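Local coordinates for aminotransferase, class I (Staphylococcus aureus, PDB 2O1B), which probably catalyses pyridoxal-5'-phosphate-dependent transfer of amino groups between amino acids and 2-oxo acids, as an aspartate aminotransferase-like class I enzyme, at residues 351-363 with 392-404. Residues are numbered along the deposited sequence; the frame is centred on the assembly and turned at random.
Sequences QFEQFLVQEKSIL and AAIRLTELAYLYE
The F355 ring turns its edge to L399: L399 CD1 lies in the ring plane and L399 CD2 near it, with F355 CE2 to L399 CD2 at 3.6 Å, while L402 CD1 approaches the same rim obliquely. F355 also pairs edge-to-face with the ring of Y347. F352 carries CD1 of its own helix neighbour L356 on one face, offset toward the rim, and its tip is met obliquely by the hydroxyl of Y403, 3.5 Å from F352 CZ to Y403 OH; that hydroxyl is hydrogen-bonded to the backbone oxygen of E342. Both phenylalanines have CG anti to the backbone N (chi1 179° for F355), which carries the rings out toward 392-404. Between them and I362, L356 sends its CD2 branch against L399 CD1 (3.5 Å) and L396 CD2. I362 runs antiparallel to the R395 side chain, its CD1 resting on R395 CB (3.7 Å) and L396 CG.

Polar groups border this apolar seam. K360, bent at chi2 (-73°), slides along L399, and its NZ forms a salt bridge with E398 OE1 (2.7 Å), meeting it from well above the carboxylate plane; a weak bond also joins NZ to the R395 backbone oxygen. R395 stretches the other way, extended from CG to NE, and its NH1 gives a weak, bent bond to K360 O (2.7 Å, 124°) just before S361, whose positive phi breaks the helical path. The S361 carbonyl group lies at the guanidinium edge, its O 3.3 Å from R395 NH1, and NH2 makes a salt bridge with E391 and a hydrogen bond to P48 O. Helix 349-360 is thus packed against the C-terminal helix 388-397 and the chain that follows it to the C-terminus, within the small domain of a fold type I aminotransferase.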
loop_
_atom_site.group_PDB
_atom_site.type_symbol
_atom_site.label_atom_id
_atom_site.label_comp_id
_atom_site.label_asym_id
_atom_site.label_seq_id
_atom_site.Cartn_x
_atom_site.Cartn_y
_atom_site.Cartn_z
ATOM N N GLN A 351 15.793 11.757 27.645
ATOM C CA GLN A 351 17.043 11.864 28.394
ATOM C C GLN A 351 17.537 10.495 28.847
ATOM O O GLN A 351 18.729 10.209 28.777
ATOM C CB GLN A 351 16.877 12.793 29.597
ATOM C CG GLN A 351 16.854 14.267 29.231
ATOM C CD GLN A 351 16.346 15.148 30.346
ATOM O OE1 GLN A 351 15.683 14.682 31.276
ATOM N NE2 GLN A 351 16.656 16.443 30.261
ATOM N N PHE A 352 16.619 9.650 29.303
ATOM C CA PHE A 352 16.972 8.288 29.699
ATOM C C PHE A 352 17.349 7.441 28.489
ATOM O O PHE A 352 18.250 6.614 28.575
ATOM C CB PHE A 352 15.839 7.636 30.502
ATOM C CG PHE A 352 16.268 6.425 31.311
ATOM C CD1 PHE A 352 15.494 5.269 31.310
ATOM C CD2 PHE A 352 17.442 6.446 32.080
ATOM C CE1 PHE A 352 15.869 4.154 32.056
ATOM C CE2 PHE A 352 17.829 5.333 32.831
ATOM C CZ PHE A 352 17.033 4.178 32.816
ATOM N N GLU A 353 16.674 7.661 27.360
ATOM C CA GLU A 353 17.022 6.973 26.111
ATOM C C GLU A 353 18.459 7.300 25.707
ATOM O O GLU A 353 19.244 6.397 25.410
ATOM C CB GLU A 353 16.062 7.343 24.977
ATOM C CG GLU A 353 16.418 6.690 23.634
ATOM C CD GLU A 353 16.008 7.516 22.414
ATOM O OE1 GLU A 353 15.435 8.624 22.577
ATOM O OE2 GLU A 353 16.274 7.046 21.279
ATOM N N GLN A 354 18.797 8.588 25.712
ATOM C CA GLN A 354 20.145 9.023 25.374
ATOM C C GLN A 354 21.190 8.514 26.376
ATOM O O GLN A 354 22.252 8.039 25.969
ATOM C CB GLN A 354 20.202 10.545 25.194
ATOM C CG GLN A 354 21.302 11.020 24.240
ATOM C CD GLN A 354 21.118 10.558 22.780
ATOM O OE1 GLN A 354 20.027 10.140 22.358
ATOM N NE2 GLN A 354 22.194 10.642 22.006
ATOM N N PHE A 355 20.875 8.585 27.671
ATOM C CA PHE A 355 21.713 7.985 28.719
ATOM C C PHE A 355 22.048 6.514 28.446
ATOM O O PHE A 355 23.220 6.132 28.445
ATOM C CB PHE A 355 21.030 8.124 30.086
ATOM C CG PHE A 355 21.810 7.524 31.234
ATOM C CD1 PHE A 355 22.841 8.233 31.843
ATOM C CD2 PHE A 355 21.493 6.261 31.723
ATOM C CE1 PHE A 355 23.554 7.692 32.916
ATOM C CE2 PHE A 355 22.202 5.710 32.792
ATOM C CZ PHE A 355 23.236 6.431 33.387
ATOM N N LEU A 356 21.021 5.700 28.206
ATOM C CA LEU A 356 21.208 4.263 27.988
ATOM C C LEU A 356 22.055 3.925 26.747
ATOM O O LEU A 356 22.894 3.018 26.790
ATOM C CB LEU A 356 19.855 3.538 27.947
ATOM C CG LEU A 356 19.049 3.410 29.249
ATOM C CD1 LEU A 356 17.662 2.838 28.984
ATOM C CD2 LEU A 356 19.780 2.540 30.244
ATOM N N VAL A 357 21.849 4.653 25.651
ATOM C CA VAL A 357 22.644 4.420 24.430
ATOM C C VAL A 357 24.095 4.882 24.603
ATOM O O VAL A 357 25.029 4.155 24.237
ATOM C CB VAL A 357 21.971 4.996 23.131
ATOM C CG1 VAL A 357 21.716 6.491 23.236
ATOM C CG2 VAL A 357 22.827 4.708 21.912
ATOM N N GLN A 358 24.270 6.071 25.186
ATOM C CA GLN A 358 25.593 6.659 25.440
ATOM C C GLN A 358 26.413 5.861 26.453
ATOM O O GLN A 358 27.548 5.474 26.174
ATOM C CB GLN A 358 25.458 8.089 25.969
ATOM C CG GLN A 358 25.210 9.169 24.924
ATOM C CD GLN A 358 25.330 10.583 25.510
ATOM O OE1 GLN A 358 26.117 10.831 26.436
ATOM N NE2 GLN A 358 24.548 11.517 24.968
ATOM N N GLU A 359 25.841 5.642 27.634
ATOM C CA GLU A 359 26.563 5.012 28.740
ATOM C C GLU A 359 26.518 3.491 28.684
ATOM O O GLU A 359 27.528 2.838 28.910
ATOM C CB GLU A 359 26.046 5.499 30.105
ATOM C CG GLU A 359 25.846 7.018 30.234
ATOM C CD GLU A 359 27.110 7.833 30.012
ATOM O OE1 GLU A 359 28.210 7.373 30.402
ATOM O OE2 GLU A 359 26.994 8.949 29.453
ATOM N N LYS A 360 25.351 2.937 28.376
ATOM C CA LYS A 360 25.125 1.495 28.497
ATOM C C LYS A 360 25.009 0.733 27.172
ATOM O O LYS A 360 24.863 -0.495 27.172
ATOM C CB LYS A 360 23.893 1.230 29.373
ATOM C CG LYS A 360 24.091 1.634 30.835
ATOM C CD LYS A 360 25.020 0.664 31.540
ATOM C CE LYS A 360 25.276 1.070 32.976
ATOM N NZ LYS A 360 25.887 -0.051 33.742
ATOM N N SER A 361 25.089 1.458 26.055
ATOM C CA SER A 361 24.892 0.886 24.708
ATOM C C SER A 361 23.618 0.043 24.597
ATOM O O SER A 361 23.603 -1.001 23.943
ATOM C CB SER A 361 26.122 0.089 24.253
ATOM O OG SER A 361 27.242 0.938 24.053
ATOM N N ILE A 362 22.558 0.506 25.260
ATOM C CA ILE A 362 21.229 -0.094 25.150
ATOM C C ILE A 362 20.303 0.878 24.431
ATOM O O ILE A 362 20.063 1.990 24.906
ATOM C CB ILE A 362 20.626 -0.457 26.536
ATOM C CG1 ILE A 362 21.450 -1.541 27.222
ATOM C CG2 ILE A 362 19.178 -0.917 26.393
ATOM C CD1 ILE A 362 21.011 -1.840 28.641
ATOM N N LEU A 363 19.794 0.463 23.276
ATOM C CA LEU A 363 18.814 1.279 22.575
ATOM C C LEU A 363 17.425 0.898 23.065
ATOM O O LEU A 363 17.052 -0.272 23.038
ATOM C CB LEU A 363 18.897 1.087 21.061
ATOM C CG LEU A 363 18.771 2.299 20.121
ATOM C CD1 LEU A 363 18.046 1.871 18.831
ATOM C CD2 LEU A 363 18.083 3.511 20.743
ATOM N N ALA A 392 21.680 -7.495 28.939
ATOM C CA ALA A 392 20.924 -6.247 28.988
ATOM C C ALA A 392 20.264 -6.051 30.353
ATOM O O ALA A 392 20.134 -4.923 30.832
ATOM C CB ALA A 392 19.886 -6.227 27.893
ATOM N N ALA A 393 19.861 -7.160 30.969
ATOM C CA ALA A 393 19.261 -7.142 32.296
ATOM C C ALA A 393 20.271 -6.702 33.346
ATOM O O ALA A 393 19.991 -5.815 34.145
ATOM C CB ALA A 393 18.692 -8.507 32.645
ATOM N N ILE A 394 21.447 -7.319 33.323
ATOM C CA ILE A 394 22.524 -6.993 34.258
ATOM C C ILE A 394 23.031 -5.564 34.071
ATOM O O ILE A 394 23.373 -4.894 35.049
ATOM C CB ILE A 394 23.692 -8.004 34.167
ATOM C CG1 ILE A 394 23.183 -9.422 34.446
ATOM C CG2 ILE A 394 24.790 -7.649 35.169
ATOM C CD1 ILE A 394 24.246 -10.519 34.344
ATOM N N ARG A 395 23.075 -5.107 32.820
ATOM C CA ARG A 395 23.422 -3.716 32.513
ATOM C C ARG A 395 22.455 -2.751 33.197
ATOM O O ARG A 395 22.879 -1.791 33.841
ATOM C CB ARG A 395 23.423 -3.460 31.000
ATOM C CG ARG A 395 24.625 -4.025 30.260
ATOM C CD ARG A 395 24.688 -3.466 28.848
ATOM N NE ARG A 395 25.629 -4.206 28.011
ATOM C CZ ARG A 395 25.849 -3.954 26.724
ATOM N NH1 ARG A 395 25.203 -2.969 26.108
ATOM N NH2 ARG A 395 26.715 -4.693 26.047
ATOM N N LEU A 396 21.160 -3.032 33.058
ATOM C CA LEU A 396 20.091 -2.204 33.619
ATOM C C LEU A 396 20.002 -2.204 35.149
ATOM O O LEU A 396 19.735 -1.163 35.756
ATOM C CB LEU A 396 18.748 -2.615 33.019
ATOM C CG LEU A 396 18.543 -2.159 31.575
ATOM C CD1 LEU A 396 17.344 -2.853 30.968
ATOM C CD2 LEU A 396 18.375 -0.645 31.526
ATOM N N THR A 397 20.228 -3.366 35.764
ATOM C CA THR A 397 20.180 -3.497 37.230
ATOM C C THR A 397 21.295 -2.710 37.929
ATOM O O THR A 397 21.139 -2.277 39.072
ATOM C CB THR A 397 20.221 -4.973 37.683
ATOM O OG1 THR A 397 21.386 -5.609 37.150
ATOM C CG2 THR A 397 18.992 -5.713 37.211
ATOM N N GLU A 398 22.417 -2.531 37.233
ATOM C CA GLU A 398 23.511 -1.680 37.702
ATOM C C GLU A 398 23.034 -0.242 37.955
ATOM O O GLU A 398 23.654 0.502 38.720
ATOM C CB GLU A 398 24.659 -1.702 36.684
ATOM C CG GLU A 398 25.997 -1.162 37.192
ATOM C CD GLU A 398 26.177 0.346 36.982
ATOM O OE1 GLU A 398 25.403 0.956 36.214
ATOM O OE2 GLU A 398 27.105 0.922 37.578
ATOM N N LEU A 399 21.923 0.130 37.326
ATOM C CA LEU A 399 21.395 1.491 37.413
ATOM C C LEU A 399 20.391 1.676 38.550
ATOM O O LEU A 399 19.758 2.727 38.659
ATOM C CB LEU A 399 20.776 1.909 36.075
ATOM C CG LEU A 399 21.679 1.839 34.837
ATOM C CD1 LEU A 399 20.855 2.048 33.574
ATOM C CD2 LEU A 399 22.813 2.860 34.940
ATOM N N ALA A 400 20.263 0.656 39.397
ATOM C CA ALA A 400 19.348 0.684 40.547
ATOM C C ALA A 400 19.528 1.925 41.426
ATOM O O ALA A 400 18.551 2.465 41.948
ATOM C CB ALA A 400 19.516 -0.578 41.386
ATOM N N TYR A 401 20.778 2.368 41.577
ATOM C CA TYR A 401 21.102 3.559 42.364
ATOM C C TYR A 401 20.380 4.825 41.866
ATOM O O TYR A 401 20.144 5.749 42.642
ATOM C CB TYR A 401 22.626 3.768 42.434
ATOM C CG TYR A 401 23.255 4.303 41.164
ATOM C CD1 TYR A 401 23.424 5.674 40.972
ATOM C CD2 TYR A 401 23.675 3.438 40.153
ATOM C CE1 TYR A 401 23.994 6.175 39.802
ATOM C CE2 TYR A 401 24.245 3.928 38.972
ATOM C CZ TYR A 401 24.401 5.301 38.808
ATOM O OH TYR A 401 24.957 5.797 37.648
ATOM N N LEU A 402 20.029 4.858 40.580
ATOM C CA LEU A 402 19.376 6.029 39.996
ATOM C C LEU A 402 17.938 6.176 40.485
ATOM O O LEU A 402 17.381 7.270 40.475
ATOM C CB LEU A 402 19.406 5.964 38.467
ATOM C CG LEU A 402 20.744 6.215 37.763
ATOM C CD1 LEU A 402 20.645 5.878 36.301
ATOM C CD2 LEU A 402 21.213 7.652 37.928
ATOM N N TYR A 403 17.353 5.069 40.932
ATOM C CA TYR A 403 15.945 5.046 41.310
ATOM C C TYR A 403 15.665 5.354 42.782
ATOM O O TYR A 403 14.506 5.575 43.166
ATOM C CB TYR A 403 15.319 3.719 40.903
ATOM C CG TYR A 403 15.162 3.568 39.406
ATOM C CD1 TYR A 403 14.020 4.042 38.753
ATOM C CD2 TYR A 403 16.156 2.965 38.641
ATOM C CE1 TYR A 403 13.865 3.902 37.392
ATOM C CE2 TYR A 403 16.011 2.829 37.278
ATOM C CZ TYR A 403 14.865 3.295 36.659
ATOM O OH TYR A 403 14.722 3.148 35.305
ATOM N N GLU A 404 16.718 5.363 43.596
ATOM C CA GLU A 404 16.625 5.774 45.000
ATOM C C GLU A 404 15.888 7.111 45.125
ATOM O O GLU A 404 15.327 7.434 46.178
ATOM C CB GLU A 404 18.022 5.904 45.612
ATOM C CG GLU A 404 18.765 4.591 45.822
ATOM C CD GLU A 404 20.052 4.769 46.634
ATOM O OE1 GLU A 404 20.090 5.635 47.551
ATOM O OE2 GLU A 404 21.034 4.040 46.356
#